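Local coordinates for protein choline kinase (Streptococcus pneumoniae, PDB 4R78) that probably phosphorylates choline as a kinase of the protein kinase-like fold, and is seen here with adenosine monophosphate in its nucleotide pocket, at residues 120-125 against 200-205; 130-135 against 210-215; 170-175 against 295-300. One frame throughout, in Å; residues are numbered along the deposited sequence.

Overall arrangement
Contacts 1 and 2 share one neighbourhood in the helical lobe. Strands 202-204 and 210-212 are antiparallel neighbours in a small sheet, and the consecutive helices 119-122 and 126-137 pack on it; both contacts also border AMP. Their centres lie about 11 Å apart, and backbone pairs such as Ile203 with Tyr211 tie them together. Contact 2 is fully buried and purely aliphatic across its interface, whereas contact 1 is only partly buried and adds a salt bridge with a water to its apolar patch. Contact 3 is a separate helix pair, with its centre about 30 to 31 Å from those of the others. It lies nearer the surface, touches no nucleotide and relies on aliphatic side chains alone.

Contact 1 (120-125 against 200-205); sequences TSIKTK and ENFIES. With AMP (adenosine monophosphate), chain C.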
loop_
_atom_site.group_PDB
_atom_site.type_symbol
_atom_site.label_atom_id
_atom_site.label_comp_id
_atom_site.label_asym_id
_atom_site.label_seq_id
_atom_site.Cartn_x
_atom_site.Cartn_y
_atom_site.Cartn_z
ATOM N N THR A 120 -2.581 -8.211 -15.223
ATOM C CA THR A 120 -3.051 -8.299 -16.601
ATOM C C THR A 120 -4.157 -7.291 -16.885
ATOM O O THR A 120 -4.125 -6.606 -17.906
ATOM C CB THR A 120 -3.513 -9.726 -16.969
ATOM O OG1 THR A 120 -4.787 -9.987 -16.366
ATOM C CG2 THR A 120 -2.486 -10.748 -16.493
ATOM N N SER A 121 -5.130 -7.193 -15.978
ATOM C CA SER A 121 -6.242 -6.272 -16.189
ATOM C C SER A 121 -5.830 -4.808 -16.031
ATOM O O SER A 121 -6.384 -3.942 -16.699
ATOM C CB SER A 121 -7.446 -6.614 -15.306
ATOM O OG SER A 121 -7.103 -6.637 -13.936
ATOM N N ILE A 122 -4.849 -4.540 -15.168
ATOM C CA ILE A 122 -4.350 -3.176 -14.985
ATOM C C ILE A 122 -3.728 -2.636 -16.280
ATOM O O ILE A 122 -3.841 -1.447 -16.590
ATOM C CB ILE A 122 -3.367 -3.078 -13.776
ATOM C CG1 ILE A 122 -3.344 -1.657 -13.212
ATOM C CG2 ILE A 122 -1.974 -3.558 -14.142
ATOM C CD1 ILE A 122 -2.844 -1.572 -11.780
ATOM N N LYS A 123 -3.116 -3.530 -17.053
ATOM C CA LYS A 123 -2.439 -3.158 -18.293
ATOM C C LYS A 123 -3.393 -2.767 -19.427
ATOM O O LYS A 123 -2.969 -2.174 -20.418
ATOM C CB LYS A 123 -1.475 -4.267 -18.722
ATOM C CG LYS A 123 -0.236 -4.340 -17.840
ATOM C CD LYS A 123 0.438 -5.698 -17.894
ATOM C CE LYS A 123 1.486 -5.810 -16.800
ATOM N NZ LYS A 123 2.360 -7.000 -16.988
ATOM N N THR A 124 -4.676 -3.089 -19.272
ATOM C CA THR A 124 -5.693 -2.680 -20.239
ATOM C C THR A 124 -6.336 -1.335 -19.893
ATOM O O THR A 124 -7.167 -0.834 -20.656
ATOM C CB THR A 124 -6.816 -3.741 -20.394
ATOM O OG1 THR A 124 -7.567 -3.844 -19.174
ATOM C CG2 THR A 124 -6.235 -5.105 -20.760
ATOM N N LYS A 125 -5.952 -0.749 -18.758
ATOM C CA LYS A 125 -6.676 0.407 -18.217
ATOM C C LYS A 125 -5.813 1.633 -17.918
ATOM O O LYS A 125 -6.125 2.413 -17.009
ATOM C CB LYS A 125 -7.463 -0.007 -16.974
ATOM C CG LYS A 125 -8.591 -0.983 -17.276
ATOM C CD LYS A 125 -9.145 -1.588 -16.007
ATOM C CE LYS A 125 -10.095 -2.744 -16.308
ATOM N NZ LYS A 125 -11.367 -2.306 -16.957
ATOM N N GLU A 200 -4.098 -5.077 -6.915
ATOM C CA GLU A 200 -5.324 -5.431 -6.192
ATOM C C GLU A 200 -5.881 -4.283 -5.341
ATOM O O GLU A 200 -6.948 -4.413 -4.736
ATOM C CB GLU A 200 -5.147 -6.719 -5.368
ATOM C CG GLU A 200 -4.179 -6.631 -4.188
ATOM C CD GLU A 200 -2.741 -6.999 -4.548
ATOM O OE1 GLU A 200 -1.972 -7.332 -3.619
ATOM O OE2 GLU A 200 -2.366 -6.955 -5.743
ATOM N N ASN A 201 -5.166 -3.159 -5.303
ATOM C CA ASN A 201 -5.702 -1.943 -4.688
ATOM C C ASN A 201 -6.545 -1.110 -5.652
ATOM O O ASN A 201 -7.035 -0.039 -5.294
ATOM C CB ASN A 201 -4.593 -1.113 -4.031
ATOM C CG ASN A 201 -4.218 -1.635 -2.654
ATOM O OD1 ASN A 201 -4.934 -2.452 -2.075
ATOM N ND2 ASN A 201 -3.101 -1.163 -2.122
ATOM N N PHE A 202 -6.719 -1.615 -6.871
ATOM C CA PHE A 202 -7.671 -1.038 -7.809
ATOM C C PHE A 202 -8.860 -1.976 -7.925
ATOM O O PHE A 202 -8.697 -3.169 -8.205
ATOM C CB PHE A 202 -7.028 -0.827 -9.181
ATOM C CG PHE A 202 -5.958 0.231 -9.203
ATOM C CD1 PHE A 202 -6.274 1.551 -9.513
ATOM C CD2 PHE A 202 -4.633 -0.092 -8.929
ATOM C CE1 PHE A 202 -5.281 2.537 -9.547
ATOM C CE2 PHE A 202 -3.634 0.885 -8.956
ATOM C CZ PHE A 202 -3.962 2.200 -9.267
ATOM N N ILE A 203 -10.051 -1.442 -7.679
ATOM C CA ILE A 203 -11.273 -2.238 -7.781
ATOM C C ILE A 203 -12.302 -1.497 -8.628
ATOM O O ILE A 203 -12.386 -0.265 -8.591
ATOM C CB ILE A 203 -11.857 -2.651 -6.392
ATOM C CG1 ILE A 203 -12.355 -1.432 -5.611
ATOM C CG2 ILE A 203 -10.832 -3.456 -5.580
ATOM C CD1 ILE A 203 -13.313 -1.775 -4.481
ATOM N N GLU A 204 -13.061 -2.257 -9.405
ATOM C CA GLU A 204 -14.006 -1.683 -10.351
ATOM C C GLU A 204 -15.441 -2.010 -9.953
ATOM O O GLU A 204 -15.771 -3.165 -9.676
ATOM C CB GLU A 204 -13.703 -2.188 -11.767
ATOM C CG GLU A 204 -14.374 -1.407 -12.886
ATOM C CD GLU A 204 -13.860 -1.816 -14.255
ATOM O OE1 GLU A 204 -12.755 -1.374 -14.638
ATOM O OE2 GLU A 204 -14.563 -2.581 -14.947
ATOM N N SER A 205 -16.273 -0.971 -9.901
ATOM C CA SER A 205 -17.715 -1.102 -9.708
ATOM C C SER A 205 -18.322 -1.813 -10.918
ATOM O O SER A 205 -17.804 -1.680 -12.030
ATOM C CB SER A 205 -18.339 0.290 -9.561
ATOM O OG SER A 205 -19.759 0.233 -9.498
HETATM P P AMP C . -6.077 -5.849 -0.763
HETATM O O1P AMP C . -4.801 -5.474 -0.048
HETATM O O2P AMP C . -6.174 -7.307 -1.141
HETATM O O3P AMP C . -6.475 -4.891 -1.860
HETATM O "O5'" AMP C . -7.233 -5.658 0.340
HETATM C "C5'" AMP C . -8.539 -5.236 -0.050
HETATM C "C4'" AMP C . -9.175 -6.285 -0.952
HETATM O "O4'" AMP C . -10.538 -6.494 -0.568
HETATM C "C3'" AMP C . -9.186 -5.836 -2.405
HETATM O "O3'" AMP C . -8.173 -6.509 -3.160
HETATM C "C2'" AMP C . -10.573 -6.173 -2.916
HETATM O "O2'" AMP C . -10.567 -7.430 -3.591
HETATM C "C1'" AMP C . -11.434 -6.313 -1.673
HETATM N N9 AMP C . -12.265 -5.095 -1.478
HETATM C C8 AMP C . -11.853 -3.944 -0.910
HETATM N N7 AMP C . -12.842 -3.018 -0.870
HETATM C C5 AMP C . -13.929 -3.582 -1.419
HETATM C C6 AMP C . -15.321 -3.155 -1.689
HETATM N N6 AMP C . -15.734 -1.912 -1.345
HETATM N N1 AMP C . -16.153 -4.044 -2.280
HETATM C C2 AMP C . -15.744 -5.282 -2.623
HETATM N N3 AMP C . -14.492 -5.736 -2.408
HETATM C C4 AMP C . -13.551 -4.950 -1.820
HETATM O O HOH W 1 -13.481 -4.354 -16.813
#
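Lys125 and Glu204 meet in a salt bridge, with Lys125 NZ 2.9 Å from Glu204 OE1 on the syn lone pair of that oxygen. A water closes the arrangement into a ring: it accepts from Lys125 NZ and donates to Glu204 OE2 at 2.8 Å, so both carboxylate oxygens are tied to one ammonium group. The lysine chain runs straight until its last torsion, where a bend (chi4 -68°) swings NZ onto the carboxylate. Deeper in, the second touch is apolar. Ile122 CD1 reaches the ring of Phe202 obliquely, 3.7 Å from Phe202 CD2, and Leu230 and Ile129 pack against both side chains.

Strand 202-204 follows a loop whose His194, Asp196 and Asn201 fit the H-x-D-x-x-x-x-N pattern of the kinase catalytic loop, consistent with that role. Phe202 and Glu204 point toward 120-125, while Ile203, between them, serves the nucleotide: Ile203 CD1 lies 3.6 Å from C5 of the adenine. The backbone of the loop takes part too, Glu200 O accepting a hydrogen bond from the ribose O3' of AMP at 2.9 Å. Asn201 ND2 bonds to Asp196 O, which steadies the side chain.

On the other side, a type I turn from Ile122 to Lys125 places the lysine, with Lys125 N bonded to Ile122 O at 3.1 Å. Ser121 O takes both Thr124 N and Thr124 OG1, the hydroxyl at 2.7 Å. Lys125 then sits at the N-cap of helix 126-137, from which Lys128 adds a long, weak ion pair to Glu204 OE1.

Contact 2 (130-135 against 210-215); sequences APILQT and LYLIDW. With AMP (adenosine monophosphate), chain C.
Ile132 does most of the work here, reaching from helix 126-137 onto two leucines of strand 210-212. Its first torsion (chi1 -75°) sends the CG1-CD1 arm to Leu210 and leaves CG2 for Leu212. Ile132 CD1 meets Leu210 CD2 at 3.8 Å, the side chains crossing at about a right angle, and Ile132 CG2 lies 4.0 Å from Leu212 CD2. Leu210 and Leu212 both point at the helix, and the isoleucine thus bridges two positions on one face of the strand. This is the tight, buried part. Leu133 belongs to the looser margin: its CD2 only just comes up to Leu212 CD2, at 4.5 Å. Pro131, Gln134 and Thr135 lie on the more exposed part of the helix and do not meet the strand.

Beyond the strand comes Ile213-Asp214-Trp215, in the place of the DFG segment of protein kinases, as the sequence suggests. Ile213 CD1 packs 3.4 Å from C8 of AMP, and Asp214 OD1 makes a salt bridge with Lys106. Trp215 folds back over the strand end, where its NE1 gives Leu212 O a bond of 2.8 Å with an N-H...O angle of 161°. The oxygen lies in the indole plane, while the donor sits above the plane of the carbonyl. That bond holds the indole in place, and His194 meets it edge-to-face.

Helix and strand run at 41° to each other, their axes 10.3 Å apart. Helix 238-248 packs on helix 126-137, with Phe244 and Tyr248 against Leu133, and Phe202 of strand 202-204 flanks Leu212.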
loop_
_atom_site.group_PDB
_atom_site.type_symbol
_atom_site.label_atom_id
_atom_site.label_comp_id
_atom_site.label_asym_id
_atom_site.label_seq_id
_atom_site.Cartn_x
_atom_site.Cartn_y
_atom_site.Cartn_z
ATOM N N ALA A 130 -3.598 6.250 -15.397
ATOM C CA ALA A 130 -2.685 7.397 -15.477
ATOM C C ALA A 130 -3.328 8.684 -14.934
ATOM O O ALA A 130 -2.717 9.361 -14.107
ATOM C CB ALA A 130 -2.128 7.586 -16.892
ATOM N N PRO A 131 -4.567 9.011 -15.367
ATOM C CA PRO A 131 -5.260 10.156 -14.768
ATOM C C PRO A 131 -5.464 10.035 -13.257
ATOM O O PRO A 131 -5.387 11.042 -12.551
ATOM C CB PRO A 131 -6.606 10.167 -15.497
ATOM C CG PRO A 131 -6.290 9.595 -16.828
ATOM C CD PRO A 131 -5.299 8.502 -16.546
ATOM N N ILE A 132 -5.709 8.821 -12.761
ATOM C CA ILE A 132 -5.862 8.619 -11.319
ATOM C C ILE A 132 -4.592 9.016 -10.567
ATOM O O ILE A 132 -4.655 9.725 -9.563
ATOM C CB ILE A 132 -6.290 7.167 -10.965
ATOM C CG1 ILE A 132 -7.773 6.954 -11.293
ATOM C CG2 ILE A 132 -6.016 6.854 -9.484
ATOM C CD1 ILE A 132 -8.228 5.507 -11.203
ATOM N N LEU A 133 -3.441 8.574 -11.064
ATOM C CA LEU A 133 -2.180 8.908 -10.408
ATOM C C LEU A 133 -1.880 10.400 -10.507
ATOM O O LEU A 133 -1.357 10.995 -9.565
ATOM C CB LEU A 133 -1.023 8.058 -10.937
ATOM C CG LEU A 133 -1.049 6.570 -10.551
ATOM C CD1 LEU A 133 0.337 5.964 -10.710
ATOM C CD2 LEU A 133 -1.588 6.349 -9.132
ATOM N N GLN A 134 -2.247 11.013 -11.633
ATOM C CA GLN A 134 -2.118 12.458 -11.782
ATOM C C GLN A 134 -2.964 13.172 -10.738
ATOM O O GLN A 134 -2.518 14.143 -10.129
ATOM C CB GLN A 134 -2.557 12.906 -13.169
ATOM C CG GLN A 134 -1.590 12.559 -14.268
ATOM C CD GLN A 134 -2.067 13.045 -15.615
ATOM O OE1 GLN A 134 -3.250 12.943 -15.938
ATOM N NE2 GLN A 134 -1.150 13.578 -16.411
ATOM N N THR A 135 -4.181 12.676 -10.531
ATOM C CA THR A 135 -5.109 13.276 -9.575
ATOM C C THR A 135 -4.506 13.332 -8.172
ATOM O O THR A 135 -4.561 14.370 -7.505
ATOM C CB THR A 135 -6.464 12.534 -9.556
ATOM O OG1 THR A 135 -7.147 12.751 -10.800
ATOM C CG2 THR A 135 -7.344 13.025 -8.415
ATOM N N LEU A 210 -13.816 3.112 -11.403
ATOM C CA LEU A 210 -12.603 2.522 -10.860
ATOM C C LEU A 210 -12.199 3.237 -9.577
ATOM O O LEU A 210 -12.106 4.465 -9.544
ATOM C CB LEU A 210 -11.467 2.590 -11.888
ATOM C CG LEU A 210 -10.172 1.839 -11.564
ATOM C CD1 LEU A 210 -10.425 0.344 -11.392
ATOM C CD2 LEU A 210 -9.135 2.081 -12.649
ATOM N N TYR A 211 -11.966 2.451 -8.531
ATOM C CA TYR A 211 -11.514 2.964 -7.246
ATOM C C TYR A 211 -10.062 2.589 -6.994
ATOM O O TYR A 211 -9.590 1.551 -7.455
ATOM C CB TYR A 211 -12.367 2.395 -6.112
ATOM C CG TYR A 211 -13.805 2.853 -6.111
ATOM C CD1 TYR A 211 -14.172 4.051 -5.499
ATOM C CD2 TYR A 211 -14.800 2.077 -6.701
ATOM C CE1 TYR A 211 -15.497 4.470 -5.482
ATOM C CE2 TYR A 211 -16.126 2.487 -6.693
ATOM C CZ TYR A 211 -16.467 3.680 -6.080
ATOM O OH TYR A 211 -17.776 4.092 -6.068
ATOM N N LEU A 212 -9.363 3.456 -6.271
ATOM C CA LEU A 212 -8.057 3.142 -5.702
ATOM C C LEU A 212 -8.226 3.116 -4.185
ATOM O O LEU A 212 -8.614 4.121 -3.586
ATOM C CB LEU A 212 -7.011 4.172 -6.135
ATOM C CG LEU A 212 -5.609 4.099 -5.518
ATOM C CD1 LEU A 212 -4.998 2.701 -5.645
ATOM C CD2 LEU A 212 -4.697 5.141 -6.142
ATOM N N ILE A 213 -7.941 1.964 -3.580
ATOM C CA ILE A 213 -8.268 1.719 -2.174
ATOM C C ILE A 213 -7.026 1.479 -1.320
ATOM O O ILE A 213 -5.904 1.472 -1.829
ATOM C CB ILE A 213 -9.248 0.520 -2.022
ATOM C CG1 ILE A 213 -8.567 -0.789 -2.443
ATOM C CG2 ILE A 213 -10.536 0.790 -2.804
ATOM C CD1 ILE A 213 -9.295 -2.037 -2.003
ATOM N N ASP A 214 -7.250 1.302 -0.018
ATOM C CA ASP A 214 -6.223 0.896 0.944
ATOM C C ASP A 214 -5.067 1.889 1.039
ATOM O O ASP A 214 -3.922 1.598 0.680
ATOM C CB ASP A 214 -5.763 -0.547 0.687
ATOM C CG ASP A 214 -6.805 -1.579 1.100
ATOM O OD1 ASP A 214 -7.880 -1.205 1.622
ATOM O OD2 ASP A 214 -6.538 -2.782 0.914
ATOM N N TRP A 215 -5.402 3.064 1.557
ATOM C CA TRP A 215 -4.473 4.175 1.690
ATOM C C TRP A 215 -3.722 4.174 3.026
ATOM O O TRP A 215 -3.216 5.213 3.448
ATOM C CB TRP A 215 -5.241 5.490 1.505
ATOM C CG TRP A 215 -5.783 5.663 0.113
ATOM C CD1 TRP A 215 -6.843 5.011 -0.448
ATOM C CD2 TRP A 215 -5.278 6.544 -0.892
ATOM N NE1 TRP A 215 -7.033 5.431 -1.744
ATOM C CE2 TRP A 215 -6.082 6.373 -2.042
ATOM C CE3 TRP A 215 -4.217 7.458 -0.935
ATOM C CZ2 TRP A 215 -5.860 7.089 -3.224
ATOM C CZ3 TRP A 215 -3.996 8.168 -2.108
ATOM C CH2 TRP A 215 -4.820 7.983 -3.235
HETATM P P AMP C . -6.077 -5.849 -0.763
HETATM O O1P AMP C . -4.801 -5.474 -0.048
HETATM O O2P AMP C . -6.174 -7.307 -1.141
HETATM O O3P AMP C . -6.475 -4.891 -1.860
HETATM O "O5'" AMP C . -7.233 -5.658 0.340
HETATM C "C5'" AMP C . -8.539 -5.236 -0.050
HETATM C "C4'" AMP C . -9.175 -6.285 -0.952
HETATM O "O4'" AMP C . -10.538 -6.494 -0.568
HETATM C "C3'" AMP C . -9.186 -5.836 -2.405
HETATM O "O3'" AMP C . -8.173 -6.509 -3.160
HETATM C "C2'" AMP C . -10.573 -6.173 -2.916
HETATM O "O2'" AMP C . -10.567 -7.430 -3.591
HETATM C "C1'" AMP C . -11.434 -6.313 -1.673
HETATM N N9 AMP C . -12.265 -5.095 -1.478
HETATM C C8 AMP C . -11.853 -3.944 -0.910
HETATM N N7 AMP C . -12.842 -3.018 -0.870
HETATM C C5 AMP C . -13.929 -3.582 -1.419
HETATM C C6 AMP C . -15.321 -3.155 -1.689
HETATM N N6 AMP C . -15.734 -1.912 -1.345
HETATM N N1 AMP C . -16.153 -4.044 -2.280
HETATM C C2 AMP C . -15.744 -5.282 -2.623
HETATM N N3 AMP C . -14.492 -5.736 -2.408
HETATM C C4 AMP C . -13.551 -4.950 -1.820
#

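Contact 3 (170-175 against 295-300); sequences ESVRNA and RAVKGL
Two helices of the C-terminal, helical lobe, 169-177 and 288-303, pack together here through aliphatic side chains one turn apart on each. Leu300 makes the largest share of the interface. Its CG stands anti to the carbonyl carbon (chi1 -76°), which carries the forked end across to the other helix. There the two methyls straddle Ala175: Leu300 CD1 is 3.9 Å from Ala175 CB, and Leu300 CD2 is 4.0 Å from the same atom. CD1 also touches Val172, with 4.1 Å between Leu300 CD1 and Val172 CG1, so the leucine fits against both residues of that turn.

One turn earlier on the partner helix, Val297 meets the other branch of Val172. The two valines cross at about a right angle, and Val172 CG2 comes within 3.8 Å of Val297 CG2. Val172 thereby gives one methyl to each partner and is the buried residue of the group; Ala175, Val297 and Leu300 remain partly exposed.

The local axes pass 10.8 Å apart at 57°, and the two segments touch over one turn of each. Charged residues are turned out of it: Arg173 pairs with Glu157, and Arg295 with Asp268. Helix 257-280 closes one flank, where Ile265 packs on Leu300 while Asp268 and Thr269 lie against Ala296.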
loop_
_atom_site.group_PDB
_atom_site.type_symbol
_atom_site.label_atom_id
_atom_site.label_comp_id
_atom_site.label_asym_id
_atom_site.label_seq_id
_atom_site.Cartn_x
_atom_site.Cartn_y
_atom_site.Cartn_z
ATOM N N GLU A 170 24.641 -7.307 5.387
ATOM C CA GLU A 170 25.417 -6.086 5.611
ATOM C C GLU A 170 25.838 -5.399 4.309
ATOM O O GLU A 170 25.646 -4.192 4.153
ATOM C CB GLU A 170 26.609 -6.345 6.537
ATOM C CG GLU A 170 26.222 -6.482 8.000
ATOM C CD GLU A 170 25.464 -5.273 8.531
ATOM O OE1 GLU A 170 24.353 -5.464 9.065
ATOM O OE2 GLU A 170 25.973 -4.137 8.407
ATOM N N SER A 171 26.376 -6.165 3.362
ATOM C CA SER A 171 26.746 -5.611 2.057
ATOM C C SER A 171 25.547 -5.061 1.277
ATOM O O SER A 171 25.642 -4.013 0.640
ATOM C CB SER A 171 27.494 -6.643 1.216
ATOM O OG SER A 171 28.788 -6.884 1.745
ATOM N N VAL A 172 24.423 -5.768 1.323
ATOM C CA VAL A 172 23.216 -5.302 0.640
ATOM C C VAL A 172 22.681 -4.026 1.301
ATOM O O VAL A 172 22.396 -3.039 0.620
ATOM C CB VAL A 172 22.139 -6.418 0.568
ATOM C CG1 VAL A 172 20.823 -5.878 0.019
ATOM C CG2 VAL A 172 22.635 -7.573 -0.306
ATOM N N ARG A 173 22.586 -4.055 2.631
ATOM C CA ARG A 173 22.114 -2.918 3.421
ATOM C C ARG A 173 22.917 -1.654 3.113
ATOM O O ARG A 173 22.345 -0.604 2.817
ATOM C CB ARG A 173 22.204 -3.251 4.911
ATOM C CG ARG A 173 21.568 -2.233 5.830
ATOM C CD ARG A 173 21.826 -2.593 7.278
ATOM N NE ARG A 173 21.019 -1.771 8.180
ATOM C CZ ARG A 173 21.419 -0.625 8.718
ATOM N NH1 ARG A 173 22.632 -0.150 8.460
ATOM N NH2 ARG A 173 20.599 0.048 9.517
ATOM N N ASN A 174 24.241 -1.762 3.166
ATOM C CA ASN A 174 25.097 -0.609 2.905
ATOM C C ASN A 174 24.937 -0.069 1.485
ATOM O O ASN A 174 24.950 1.145 1.269
ATOM C CB ASN A 174 26.564 -0.929 3.208
ATOM C CG ASN A 174 26.817 -1.211 4.684
ATOM O OD1 ASN A 174 27.706 -1.984 5.026
ATOM N ND2 ASN A 174 26.039 -0.584 5.561
ATOM N N ALA A 175 24.780 -0.968 0.518
ATOM C CA ALA A 175 24.537 -0.558 -0.865
ATOM C C ALA A 175 23.198 0.170 -1.000
ATOM O O ALA A 175 23.100 1.171 -1.704
ATOM C CB ALA A 175 24.604 -1.756 -1.808
ATOM N N ARG A 295 15.507 -9.657 -5.741
ATOM C CA ARG A 295 15.255 -8.660 -6.774
ATOM C C ARG A 295 15.902 -7.308 -6.436
ATOM O O ARG A 295 16.324 -6.582 -7.341
ATOM C CB ARG A 295 13.757 -8.523 -7.056
ATOM C CG ARG A 295 13.422 -7.794 -8.358
ATOM C CD ARG A 295 11.955 -7.963 -8.734
ATOM N NE ARG A 295 11.062 -7.479 -7.680
ATOM C CZ ARG A 295 9.748 -7.688 -7.635
ATOM N NH1 ARG A 295 9.136 -8.378 -8.589
ATOM N NH2 ARG A 295 9.040 -7.199 -6.625
ATOM N N ALA A 296 15.985 -6.982 -5.144
ATOM C CA ALA A 296 16.748 -5.811 -4.694
ATOM C C ALA A 296 18.228 -5.993 -5.044
ATOM O O ALA A 296 18.881 -5.071 -5.538
ATOM C CB ALA A 296 16.566 -5.585 -3.195
ATOM N N VAL A 297 18.748 -7.193 -4.800
ATOM C CA VAL A 297 20.136 -7.526 -5.132
ATOM C C VAL A 297 20.381 -7.365 -6.637
ATOM O O VAL A 297 21.359 -6.724 -7.050
ATOM C CB VAL A 297 20.494 -8.952 -4.633
ATOM C CG1 VAL A 297 21.834 -9.424 -5.189
ATOM C CG2 VAL A 297 20.505 -8.982 -3.109
ATOM N N LYS A 298 19.467 -7.906 -7.442
ATOM C CA LYS A 298 19.509 -7.785 -8.903
ATOM C C LYS A 298 19.462 -6.322 -9.341
ATOM O O LYS A 298 20.229 -5.901 -10.211
ATOM C CB LYS A 298 18.342 -8.563 -9.525
ATOM C CG LYS A 298 18.310 -8.574 -11.047
ATOM C CD LYS A 298 17.051 -9.268 -11.555
ATOM C CE LYS A 298 16.910 -9.161 -13.069
ATOM N NZ LYS A 298 17.880 -10.026 -13.795
ATOM N N GLY A 299 18.561 -5.555 -8.728
ATOM C CA GLY A 299 18.410 -4.133 -9.023
ATOM C C GLY A 299 19.653 -3.322 -8.716
ATOM O O GLY A 299 20.022 -2.432 -9.488
ATOM N N LEU A 300 20.298 -3.627 -7.590
ATOM C CA LEU A 300 21.542 -2.956 -7.207
ATOM C C LEU A 300 22.636 -3.174 -8.252
ATOM O O LEU A 300 23.336 -2.230 -8.620
ATOM C CB LEU A 300 22.017 -3.417 -5.822
ATOM C CG LEU A 300 21.276 -2.870 -4.596
ATOM C CD1 LEU A 300 21.613 -3.712 -3.380
ATOM C CD2 LEU A 300 21.596 -1.397 -4.346
#